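Local coordinates for adenosine monophosphate-protein transferase (Pyrococcus horikoshii, PDB 2D16) that has no established function but probably acts on adenosine or an adenine nucleotide, as a protein AMP-transferase or an adenosine-specific kinase, at residues V29-L32 with A33-L36; V120-E124 with L125-V129. All blocks are in the same frame, centred on the assembly; numbering follows the deposited sequence.

Interaction 1. Residues V29-L32 with A33-L36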
loop_
_atom_site.group_PDB
_atom_site.type_symbol
_atom_site.label_atom_id
_atom_site.label_comp_id
_atom_site.label_asym_id
_atom_site.label_seq_id
_atom_site.Cartn_x
_atom_site.Cartn_y
_atom_site.Cartn_z
ATOM N N VAL A 29 -31.111 38.644 0.098
ATOM C CA VAL A 29 -29.958 39.242 0.766
ATOM C C VAL A 29 -29.248 38.201 1.634
ATOM O O VAL A 29 -28.018 38.118 1.640
ATOM C CB VAL A 29 -30.363 40.475 1.625
ATOM C CG1 VAL A 29 -31.128 40.040 2.868
ATOM C CG2 VAL A 29 -29.117 41.274 1.998
ATOM N N ASP A 30 -30.027 37.384 2.338
ATOM C CA ASP A 30 -29.479 36.338 3.196
ATOM C C ASP A 30 -29.044 35.104 2.403
ATOM O O ASP A 30 -27.961 34.564 2.618
ATOM C CB ASP A 30 -30.517 35.891 4.234
ATOM C CG ASP A 30 -30.589 36.808 5.446
ATOM O OD1 ASP A 30 -29.948 37.882 5.449
ATOM O OD2 ASP A 30 -31.302 36.439 6.405
ATOM N N ASP A 31 -29.898 34.655 1.490
ATOM C CA ASP A 31 -29.602 33.459 0.713
ATOM C C ASP A 31 -28.390 33.603 -0.203
ATOM O O ASP A 31 -27.608 32.662 -0.361
ATOM C CB ASP A 31 -30.827 33.049 -0.102
ATOM C CG ASP A 31 -30.802 31.584 -0.474
ATOM O OD1 ASP A 31 -30.886 30.743 0.446
ATOM O OD2 ASP A 31 -30.694 31.268 -1.677
ATOM N N LEU A 32 -28.230 34.773 -0.809
ATOM C CA LEU A 32 -27.088 34.998 -1.689
ATOM C C LEU A 32 -25.822 35.084 -0.833
ATOM O O LEU A 32 -24.741 34.669 -1.258
ATOM C CB LEU A 32 -27.294 36.278 -2.502
ATOM C CG LEU A 32 -26.262 36.638 -3.574
ATOM C CD1 LEU A 32 -25.957 35.430 -4.457
ATOM C CD2 LEU A 32 -26.802 37.803 -4.404
ATOM N N ALA A 33 -25.957 35.615 0.379
ATOM C CA ALA A 33 -24.805 35.710 1.276
ATOM C C ALA A 33 -24.325 34.293 1.595
ATOM O O ALA A 33 -23.126 34.008 1.566
ATOM C CB ALA A 33 -25.192 36.442 2.572
ATOM N N ARG A 34 -25.267 33.402 1.896
ATOM C CA ARG A 34 -24.924 32.021 2.204
ATOM C C ARG A 34 -24.238 31.380 1.000
ATOM O O ARG A 34 -23.270 30.635 1.149
ATOM C CB ARG A 34 -26.178 31.222 2.589
ATOM C CG ARG A 34 -26.727 31.548 3.981
ATOM C CD ARG A 34 -27.784 30.530 4.419
ATOM N NE ARG A 34 -29.036 30.651 3.675
ATOM C CZ ARG A 34 -30.032 31.468 4.008
ATOM N NH1 ARG A 34 -29.929 32.242 5.084
ATOM N NH2 ARG A 34 -31.133 31.516 3.265
ATOM N N ALA A 35 -24.734 31.688 -0.196
ATOM C CA ALA A 35 -24.150 31.139 -1.415
ATOM C C ALA A 35 -22.705 31.604 -1.592
ATOM O O ALA A 35 -21.839 30.818 -1.976
ATOM C CB ALA A 35 -24.989 31.547 -2.621
ATOM N N LEU A 36 -22.440 32.875 -1.310
ATOM C CA LEU A 36 -21.083 33.409 -1.444
ATOM C C LEU A 36 -20.091 32.671 -0.548
ATOM O O LEU A 36 -18.929 32.479 -0.917
ATOM C CB LEU A 36 -21.057 34.908 -1.123
ATOM C CG LEU A 36 -21.632 35.824 -2.211
ATOM C CD1 LEU A 36 -21.767 37.246 -1.693
ATOM C CD2 LEU A 36 -20.720 35.776 -3.436
#

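Interaction 2. Residues V120-E124 with L125-V129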
loop_
_atom_site.group_PDB
_atom_site.type_symbol
_atom_site.label_atom_id
_atom_site.label_comp_id
_atom_site.label_asym_id
_atom_site.label_seq_id
_atom_site.Cartn_x
_atom_site.Cartn_y
_atom_site.Cartn_z
ATOM N N VAL A 120 -27.022 56.279 -12.241
ATOM C CA VAL A 120 -28.415 56.101 -11.867
ATOM C C VAL A 120 -29.345 57.149 -12.459
ATOM O O VAL A 120 -29.021 58.335 -12.495
ATOM C CB VAL A 120 -28.557 56.131 -10.324
ATOM C CG1 VAL A 120 -30.029 56.036 -9.922
ATOM C CG2 VAL A 120 -27.756 54.990 -9.709
ATOM N N ALA A 121 -30.504 56.696 -12.928
ATOM C CA ALA A 121 -31.511 57.588 -13.486
ATOM C C ALA A 121 -32.686 57.580 -12.515
ATOM O O ALA A 121 -33.069 56.522 -12.022
ATOM C CB ALA A 121 -31.964 57.088 -14.850
ATOM N N GLU A 122 -33.243 58.749 -12.219
ATOM C CA GLU A 122 -34.384 58.805 -11.318
ATOM C C GLU A 122 -35.607 59.396 -12.004
ATOM O O GLU A 122 -35.520 60.420 -12.688
ATOM C CB GLU A 122 -34.061 59.610 -10.046
ATOM C CG GLU A 122 -35.261 59.714 -9.099
ATOM C CD GLU A 122 -34.894 60.046 -7.659
ATOM O OE1 GLU A 122 -33.705 60.299 -7.370
ATOM O OE2 GLU A 122 -35.814 60.054 -6.810
ATOM N N THR A 123 -36.738 58.722 -11.835
ATOM C CA THR A 123 -38.002 59.163 -12.408
ATOM C C THR A 123 -38.907 59.533 -11.242
ATOM O O THR A 123 -38.473 59.516 -10.088
ATOM C CB THR A 123 -38.687 58.039 -13.204
ATOM O OG1 THR A 123 -39.150 57.029 -12.299
ATOM C CG2 THR A 123 -37.703 57.411 -14.195
ATOM N N GLU A 124 -40.162 59.851 -11.538
ATOM C CA GLU A 124 -41.106 60.214 -10.486
ATOM C C GLU A 124 -41.445 59.013 -9.605
ATOM O O GLU A 124 -41.933 59.175 -8.485
ATOM C CB GLU A 124 -42.390 60.794 -11.091
ATOM C CG GLU A 124 -42.175 62.085 -11.866
ATOM C CD GLU A 124 -41.971 61.861 -13.355
ATOM O OE1 GLU A 124 -41.328 60.855 -13.730
ATOM O OE2 GLU A 124 -42.442 62.704 -14.148
ATOM N N LEU A 125 -41.183 57.810 -10.109
ATOM C CA LEU A 125 -41.464 56.592 -9.353
ATOM C C LEU A 125 -40.292 56.167 -8.484
ATOM O O LEU A 125 -40.436 55.988 -7.276
ATOM C CB LEU A 125 -41.821 55.434 -10.295
ATOM C CG LEU A 125 -41.868 54.047 -9.634
ATOM C CD1 LEU A 125 -42.977 54.006 -8.584
ATOM C CD2 LEU A 125 -42.096 52.975 -10.689
ATOM N N GLY A 126 -39.127 55.994 -9.104
ATOM C CA GLY A 126 -37.968 55.566 -8.349
ATOM C C GLY A 126 -36.661 55.719 -9.097
ATOM O O GLY A 126 -36.522 56.585 -9.963
ATOM N N ARG A 127 -35.703 54.862 -8.767
ATOM C CA ARG A 127 -34.388 54.921 -9.388
ATOM C C ARG A 127 -34.023 53.658 -10.159
ATOM O O ARG A 127 -34.525 52.567 -9.880
ATOM C CB ARG A 127 -33.340 55.229 -8.309
ATOM C CG ARG A 127 -33.477 56.650 -7.749
ATOM C CD ARG A 127 -32.843 56.815 -6.371
ATOM N NE ARG A 127 -31.380 56.813 -6.383
ATOM C CZ ARG A 127 -30.622 57.850 -6.727
ATOM N NH1 ARG A 127 -31.178 58.995 -7.100
ATOM N NH2 ARG A 127 -29.299 57.748 -6.673
ATOM N N ALA A 128 -33.144 53.824 -11.142
ATOM C CA ALA A 128 -32.716 52.714 -11.978
ATOM C C ALA A 128 -31.234 52.817 -12.311
ATOM O O ALA A 128 -30.727 53.899 -12.587
ATOM C CB ALA A 128 -33.526 52.708 -13.267
ATOM N N VAL A 129 -30.538 51.687 -12.271
ATOM C CA VAL A 129 -29.123 51.677 -12.620
ATOM C C VAL A 129 -29.089 51.564 -14.139
ATOM O O VAL A 129 -29.568 50.574 -14.694
ATOM C CB VAL A 129 -28.399 50.455 -12.014
ATOM C CG1 VAL A 129 -26.992 50.340 -12.593
ATOM C CG2 VAL A 129 -28.341 50.578 -10.492
#

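Interaction 1. Residues V29-L32 with A33-L36
R34 NH2 reaches back along the helix to D31 OD1 at 2.9 Å, forming a salt bridge between residues three apart. The carboxylate oxygen receives it on its anti lone pair, away from OD2, while OD1 lies 22° out of the guanidinium plane, and the two flat groups are turned steeply against each other. The arginine chain starts with CG beside its own backbone N and bends at chi3 (-71°). The bend folds the guanidinium back over the preceding turn, where one face lies near its rim over D31 CA, 3.6 Å from NH2, and over D30 O. NH1 comes 3.8 Å from D30 CB; D30 OD2 lies 4.6 Å from R34 NH1, too far for a direct bond but near enough that the opposite charges probably attract. D31 OD2 is engaged separately, by a hydrogen bond with H102 NE2, so arginine and histidine share the carboxylate between its two oxygens, an arrangement that fixes its rotation.

Beneath this polar ridge run the i to i+4 backbone bonds, R34 N to D30 O at 3.0 Å and L36 N to L32 O at 2.9 Å. The bond from A33 N to V29 O is weak. L32 CD1 only brushes A35 CB, at 4.4 Å; the leucine is directed at I47 and F83, and L36 at F45 and I85. I161 of the second subunit packs on D30, A33 and R34. The arrangement is that of an amphipathic helix, 25-39, laid on the five-stranded antiparallel sheet, with an i to i+3 acid-arginine pair on its polar side.

Interaction 2. Residues V120-E124 with L125-V129
Two torsions bring E122 and R127 together: the glutamate sets CG anti to its backbone N (chi1 178°) and runs on extended, whereas the arginine chain bends at chi3 (72°), turning its guanidinium back across the neighbouring strand. R127 NH1 then meets E122 OE1 at 2.9 Å in a salt bridge. The oxygen lies almost in the guanidinium plane, yet it is approached from above its own carboxylate plane, the two groups standing nearly perpendicular (82°). V120 comes in from another direction: its CG1 methyl rests over one guanidinium face, 3.7 Å from R127 CZ and displaced toward the rim. With NE bonded to the carbonyl of I77 and NH2 in a salt bridge to E5, the rotation of the guanidinium is fixed, and its positive charge is probably balanced by the carboxylates of E122 and E5.

These residues belong to the beta hairpin of strands 116-122 and 127-134, two of the three strands of an antiparallel sheet whose third is 3-8. E122 pairs with R127 and V120 with V129, both non-hydrogen-bonded; since side chains alternate along a strand and paired residues point the same way, all four lie on one face. A121 and A128, the hydrogen-bonded pair between them, place their methyls on the other; A121 N to A128 O and A128 N to A121 O both measure 2.8 Å.

Beyond E122 the chain reverses. T123 N donates to G126 O at 2.8 Å, closing the loop over E124 and L125. The T123 hydroxyl, turned in between its own N and carbonyl carbon, receives L125 N at 3.1 Å, an ST turn, and accepts a weak bond from G126 N, 3.4 Å from T123 OG1.

Interactions 1 and 2 are independent local contacts in separate layers of the subunit: their centres lie 26 Å apart, their nearest atoms about 14 Å. Helix 25-39 covers the five-stranded sheet, while the hairpin at 120-129 belongs to the three-stranded one. Both join an arginine to an acid close in sequence, once along a helix and once across paired strands; in interaction 1 H102 takes the acid's second oxygen, in interaction 2 I77 and E5 take further nitrogens of the arginine. Their surroundings differ. Residues 29-36 are touched by I161 of the second subunit, whereas no other chain of the assembly reaches 120-129. A bound sodium ion lies about 8 Å from the side chain of A128.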